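Local coordinates for protein cell division topological specificity factor (Helicobacter pylori, PDB 3KU7) that probably keeps the division inhibitors MinC and MinD from blocking septum formation at midcell while allowing them to act at the poles, at residues R22-L27 with E73-L78. Sequence-based numbering, arbitrary orientation.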
ATOM      1  N   ARG A  22      12.894   0.646  -7.481  1.00 84.75           N
ATOM      2  CA  ARG A  22      12.028   1.199  -6.468  1.00 82.01           C
ATOM      3  C   ARG A  22      10.650   0.547  -6.536  1.00 75.80           C
ATOM      4  O   ARG A  22      10.287  -0.072  -7.531  1.00 76.20           O
ATOM      5  CB  ARG A  22      11.938   2.720  -6.693  1.00 88.74           C
ATOM      6  CG  ARG A  22      13.310   3.412  -6.886  1.00 99.65           C
ATOM      7  CD  ARG A  22      13.325   4.389  -8.087  1.00109.59           C
ATOM      8  NE  ARG A  22      14.668   4.646  -8.642  1.00116.99           N
ATOM      9  CZ  ARG A  22      14.928   4.865  -9.936  1.00119.38           C
ATOM     10  NH1 ARG A  22      13.948   4.858 -10.832  1.00120.58           N
ATOM     11  NH2 ARG A  22      16.173   5.103 -10.334  1.00120.49           N
ATOM     12  N   LEU A  23       9.909   0.679  -5.443  1.00 68.49           N
ATOM     13  CA  LEU A  23       8.549   0.178  -5.301  1.00 61.11           C
ATOM     14  C   LEU A  23       7.881   1.331  -4.550  1.00 57.80           C
ATOM     15  O   LEU A  23       8.515   1.953  -3.708  1.00 55.87           O
ATOM     16  CB  LEU A  23       8.546  -1.097  -4.464  1.00 58.37           C
ATOM     17  CG  LEU A  23       7.412  -2.096  -4.663  1.00 56.20           C
ATOM     18  CD1 LEU A  23       7.459  -2.711  -6.057  1.00 56.34           C
ATOM     19  CD2 LEU A  23       7.579  -3.172  -3.621  1.00 54.52           C
ATOM     20  N   LYS A  24       6.614   1.611  -4.850  1.00 54.75           N
ATOM     21  CA  LYS A  24       5.894   2.717  -4.224  1.00 51.49           C
ATOM     22  C   LYS A  24       4.526   2.328  -3.695  1.00 48.57           C
ATOM     23  O   LYS A  24       3.736   1.727  -4.389  1.00 47.29           O
ATOM     24  CB  LYS A  24       5.738   3.851  -5.235  1.00 52.63           C
ATOM     25  CG  LYS A  24       4.972   5.050  -4.718  1.00 54.56           C
ATOM     26  CD  LYS A  24       5.897   6.248  -4.593  1.00 57.15           C
ATOM     27  CE  LYS A  24       5.123   7.570  -4.703  1.00 59.66           C
ATOM     28  NZ  LYS A  24       5.974   8.717  -5.149  1.00 59.21           N
ATOM     29  N   LEU A  25       4.235   2.727  -2.467  1.00 46.47           N
ATOM     30  CA  LEU A  25       2.964   2.410  -1.839  1.00 44.80           C
ATOM     31  C   LEU A  25       2.238   3.646  -1.346  1.00 43.96           C
ATOM     32  O   LEU A  25       2.804   4.465  -0.633  1.00 44.43           O
ATOM     33  CB  LEU A  25       3.208   1.455  -0.676  1.00 42.77           C
ATOM     34  CG  LEU A  25       2.045   1.283   0.274  1.00 41.97           C
ATOM     35  CD1 LEU A  25       1.077   0.264  -0.278  1.00 42.47           C
ATOM     36  CD2 LEU A  25       2.605   0.824   1.589  1.00 41.87           C
ATOM     37  N   ILE A  26       0.971   3.769  -1.715  1.00 43.29           N
ATOM     38  CA  ILE A  26       0.180   4.909  -1.290  1.00 43.00           C
ATOM     39  C   ILE A  26      -1.041   4.483  -0.519  1.00 43.21           C
ATOM     40  O   ILE A  26      -1.755   3.562  -0.918  1.00 43.47           O
ATOM     41  CB  ILE A  26      -0.289   5.749  -2.494  1.00 42.40           C
ATOM     42  CG1 ILE A  26       0.845   6.671  -2.921  1.00 42.54           C
ATOM     43  CG2 ILE A  26      -1.547   6.548  -2.147  1.00 40.55           C
ATOM     44  CD1 ILE A  26       0.577   7.360  -4.219  1.00 44.08           C
ATOM     45  N   LEU A  27      -1.270   5.140   0.606  1.00 43.23           N
ATOM     46  CA  LEU A  27      -2.449   4.838   1.391  1.00 44.29           C
ATOM     47  C   LEU A  27      -3.237   6.119   1.477  1.00 44.52           C
ATOM     48  O   LEU A  27      -2.828   7.062   2.140  1.00 44.35           O
ATOM     49  CB  LEU A  27      -2.081   4.348   2.791  1.00 42.96           C
ATOM     50  CG  LEU A  27      -2.498   2.906   3.085  1.00 42.35           C
ATOM     51  CD1 LEU A  27      -2.388   2.628   4.572  1.00 42.53           C
ATOM     52  CD2 LEU A  27      -3.924   2.704   2.642  1.00 41.92           C
ATOM     53  N   GLU A  73       2.532   8.206   1.942  1.00 49.64           N
ATOM     54  CA  GLU A  73       3.357   7.765   0.822  1.00 48.05           C
ATOM     55  C   GLU A  73       4.555   7.005   1.345  1.00 46.61           C
ATOM     56  O   GLU A  73       5.159   7.407   2.319  1.00 46.10           O
ATOM     57  CB  GLU A  73       3.813   8.994   0.027  1.00 50.12           C
ATOM     58  CG  GLU A  73       4.217   8.723  -1.421  1.00 55.46           C
ATOM     59  CD  GLU A  73       4.238   9.980  -2.294  1.00 58.73           C
ATOM     60  OE1 GLU A  73       4.945  10.954  -1.940  1.00 61.42           O
ATOM     61  OE2 GLU A  73       3.557   9.994  -3.344  1.00 59.36           O
ATOM     62  N   VAL A  74       4.895   5.900   0.693  1.00 45.69           N
ATOM     63  CA  VAL A  74       6.023   5.075   1.113  1.00 45.75           C
ATOM     64  C   VAL A  74       6.879   4.581  -0.046  1.00 47.04           C
ATOM     65  O   VAL A  74       6.432   3.755  -0.844  1.00 46.69           O
ATOM     66  CB  VAL A  74       5.559   3.837   1.906  1.00 44.72           C
ATOM     67  CG1 VAL A  74       6.748   2.961   2.217  1.00 43.31           C
ATOM     68  CG2 VAL A  74       4.927   4.256   3.192  1.00 43.20           C
ATOM     69  N   GLU A  75       8.115   5.084  -0.111  1.00 49.60           N
ATOM     70  CA  GLU A  75       9.070   4.719  -1.146  1.00 51.35           C
ATOM     71  C   GLU A  75       9.999   3.640  -0.629  1.00 50.18           C
ATOM     72  O   GLU A  75      10.634   3.750   0.419  1.00 49.66           O
ATOM     73  CB  GLU A  75       9.867   5.943  -1.609  1.00 55.28           C
ATOM     74  CG  GLU A  75       9.021   7.041  -2.237  1.00 61.24           C
ATOM     75  CD  GLU A  75       8.117   7.821  -1.247  1.00 65.07           C
ATOM     76  OE1 GLU A  75       7.182   8.510  -1.711  1.00 66.59           O
ATOM     77  OE2 GLU A  75       8.332   7.775  -0.013  1.00 66.62           O
ATOM     78  N   ILE A  76      10.075   2.589  -1.420  1.00 49.76           N
ATOM     79  CA  ILE A  76      10.847   1.420  -1.092  1.00 50.05           C
ATOM     80  C   ILE A  76      11.880   1.036  -2.147  1.00 50.01           C
ATOM     81  O   ILE A  76      11.540   0.676  -3.263  1.00 50.22           O
ATOM     82  CB  ILE A  76       9.868   0.242  -0.878  1.00 50.69           C
ATOM     83  CG1 ILE A  76       8.776   0.653   0.133  1.00 50.69           C
ATOM     84  CG2 ILE A  76      10.640  -0.991  -0.432  1.00 49.93           C
ATOM     85  CD1 ILE A  76       7.529  -0.231   0.159  1.00 48.54           C
ATOM     86  N   ILE A  77      13.149   1.105  -1.771  1.00 50.11           N
ATOM     87  CA  ILE A  77      14.226   0.727  -2.663  1.00 50.22           C
ATOM     88  C   ILE A  77      14.537  -0.753  -2.493  1.00 52.35           C
ATOM     89  O   ILE A  77      14.912  -1.190  -1.416  1.00 53.35           O
ATOM     90  CB  ILE A  77      15.502   1.536  -2.372  1.00 49.36           C
ATOM     91  CG1 ILE A  77      15.340   2.977  -2.841  1.00 49.72           C
ATOM     92  CG2 ILE A  77      16.660   0.917  -3.055  1.00 49.84           C
ATOM     93  CD1 ILE A  77      14.425   3.772  -1.958  1.00 52.94           C
ATOM     94  N   LEU A  78      14.395  -1.519  -3.572  1.00 52.61           N
ATOM     95  CA  LEU A  78      14.674  -2.956  -3.544  1.00 52.33           C
ATOM     96  C   LEU A  78      16.164  -3.288  -3.502  1.00 52.74           C
ATOM     97  O   LEU A  78      16.999  -2.530  -3.987  1.00 53.90           O
ATOM     98  CB  LEU A  78      14.047  -3.657  -4.758  1.00 51.76           C
ATOM     99  CG  LEU A  78      12.538  -3.582  -4.963  1.00 50.18           C
ATOM    100  CD1 LEU A  78      12.126  -4.427  -6.172  1.00 49.48           C
ATOM    101  CD2 LEU A  78      11.848  -4.058  -3.708  1.00 49.25           C
TER
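Leu23 faces Ile76 and Leu25 faces Val74 across two antiparallel hydrogen-bonded pairs, and these four side chains form the tightly packed face of the contact. Each pair exchanges two backbone hydrogen bonds: Leu23 N to Ile76 O spans 2.7 Å and is bent to 135° at the hydrogen, whereas Leu25 N to Val74 O, at 2.9 Å, is straighter (162°). Beta carbons meet at the base of the side chains, Leu23 CB lying 4.0 Å from Ile76 CB and Leu25 CB 4.2 Å from Val74 CB. At the margin, Leu23 CD2 reaches Leu78 CD2 at 4.4 Å. Helix 38-53 packs on much of this face, Ile45 against Leu25, Ile46 against Val74 and Ile49 against Ile76, while Lys29 of the second subunit lies against Leu23. Strand 69-77 is the middle strand of the three-stranded antiparallel sheet of this MinE chain; residues 24-27 pair in turn with a strand of the second subunit, carrying the sheet across the dimer interface. The opposite face is more open and mostly polar, though Ile26 packs on Ile26 of the second subunit. There Lys24, its CG anti to the backbone N (chi1 178°), crosses the Glu73 side chain at a slant and lies alongside Glu75, pointing the same way. Lys24 NZ makes a salt bridge to Glu73 OE2 at 3.3 Å and a long one to Glu75 OE1 at 3.6 Å, while the poorly ordered Arg22 side chain leads away from strand 69-77.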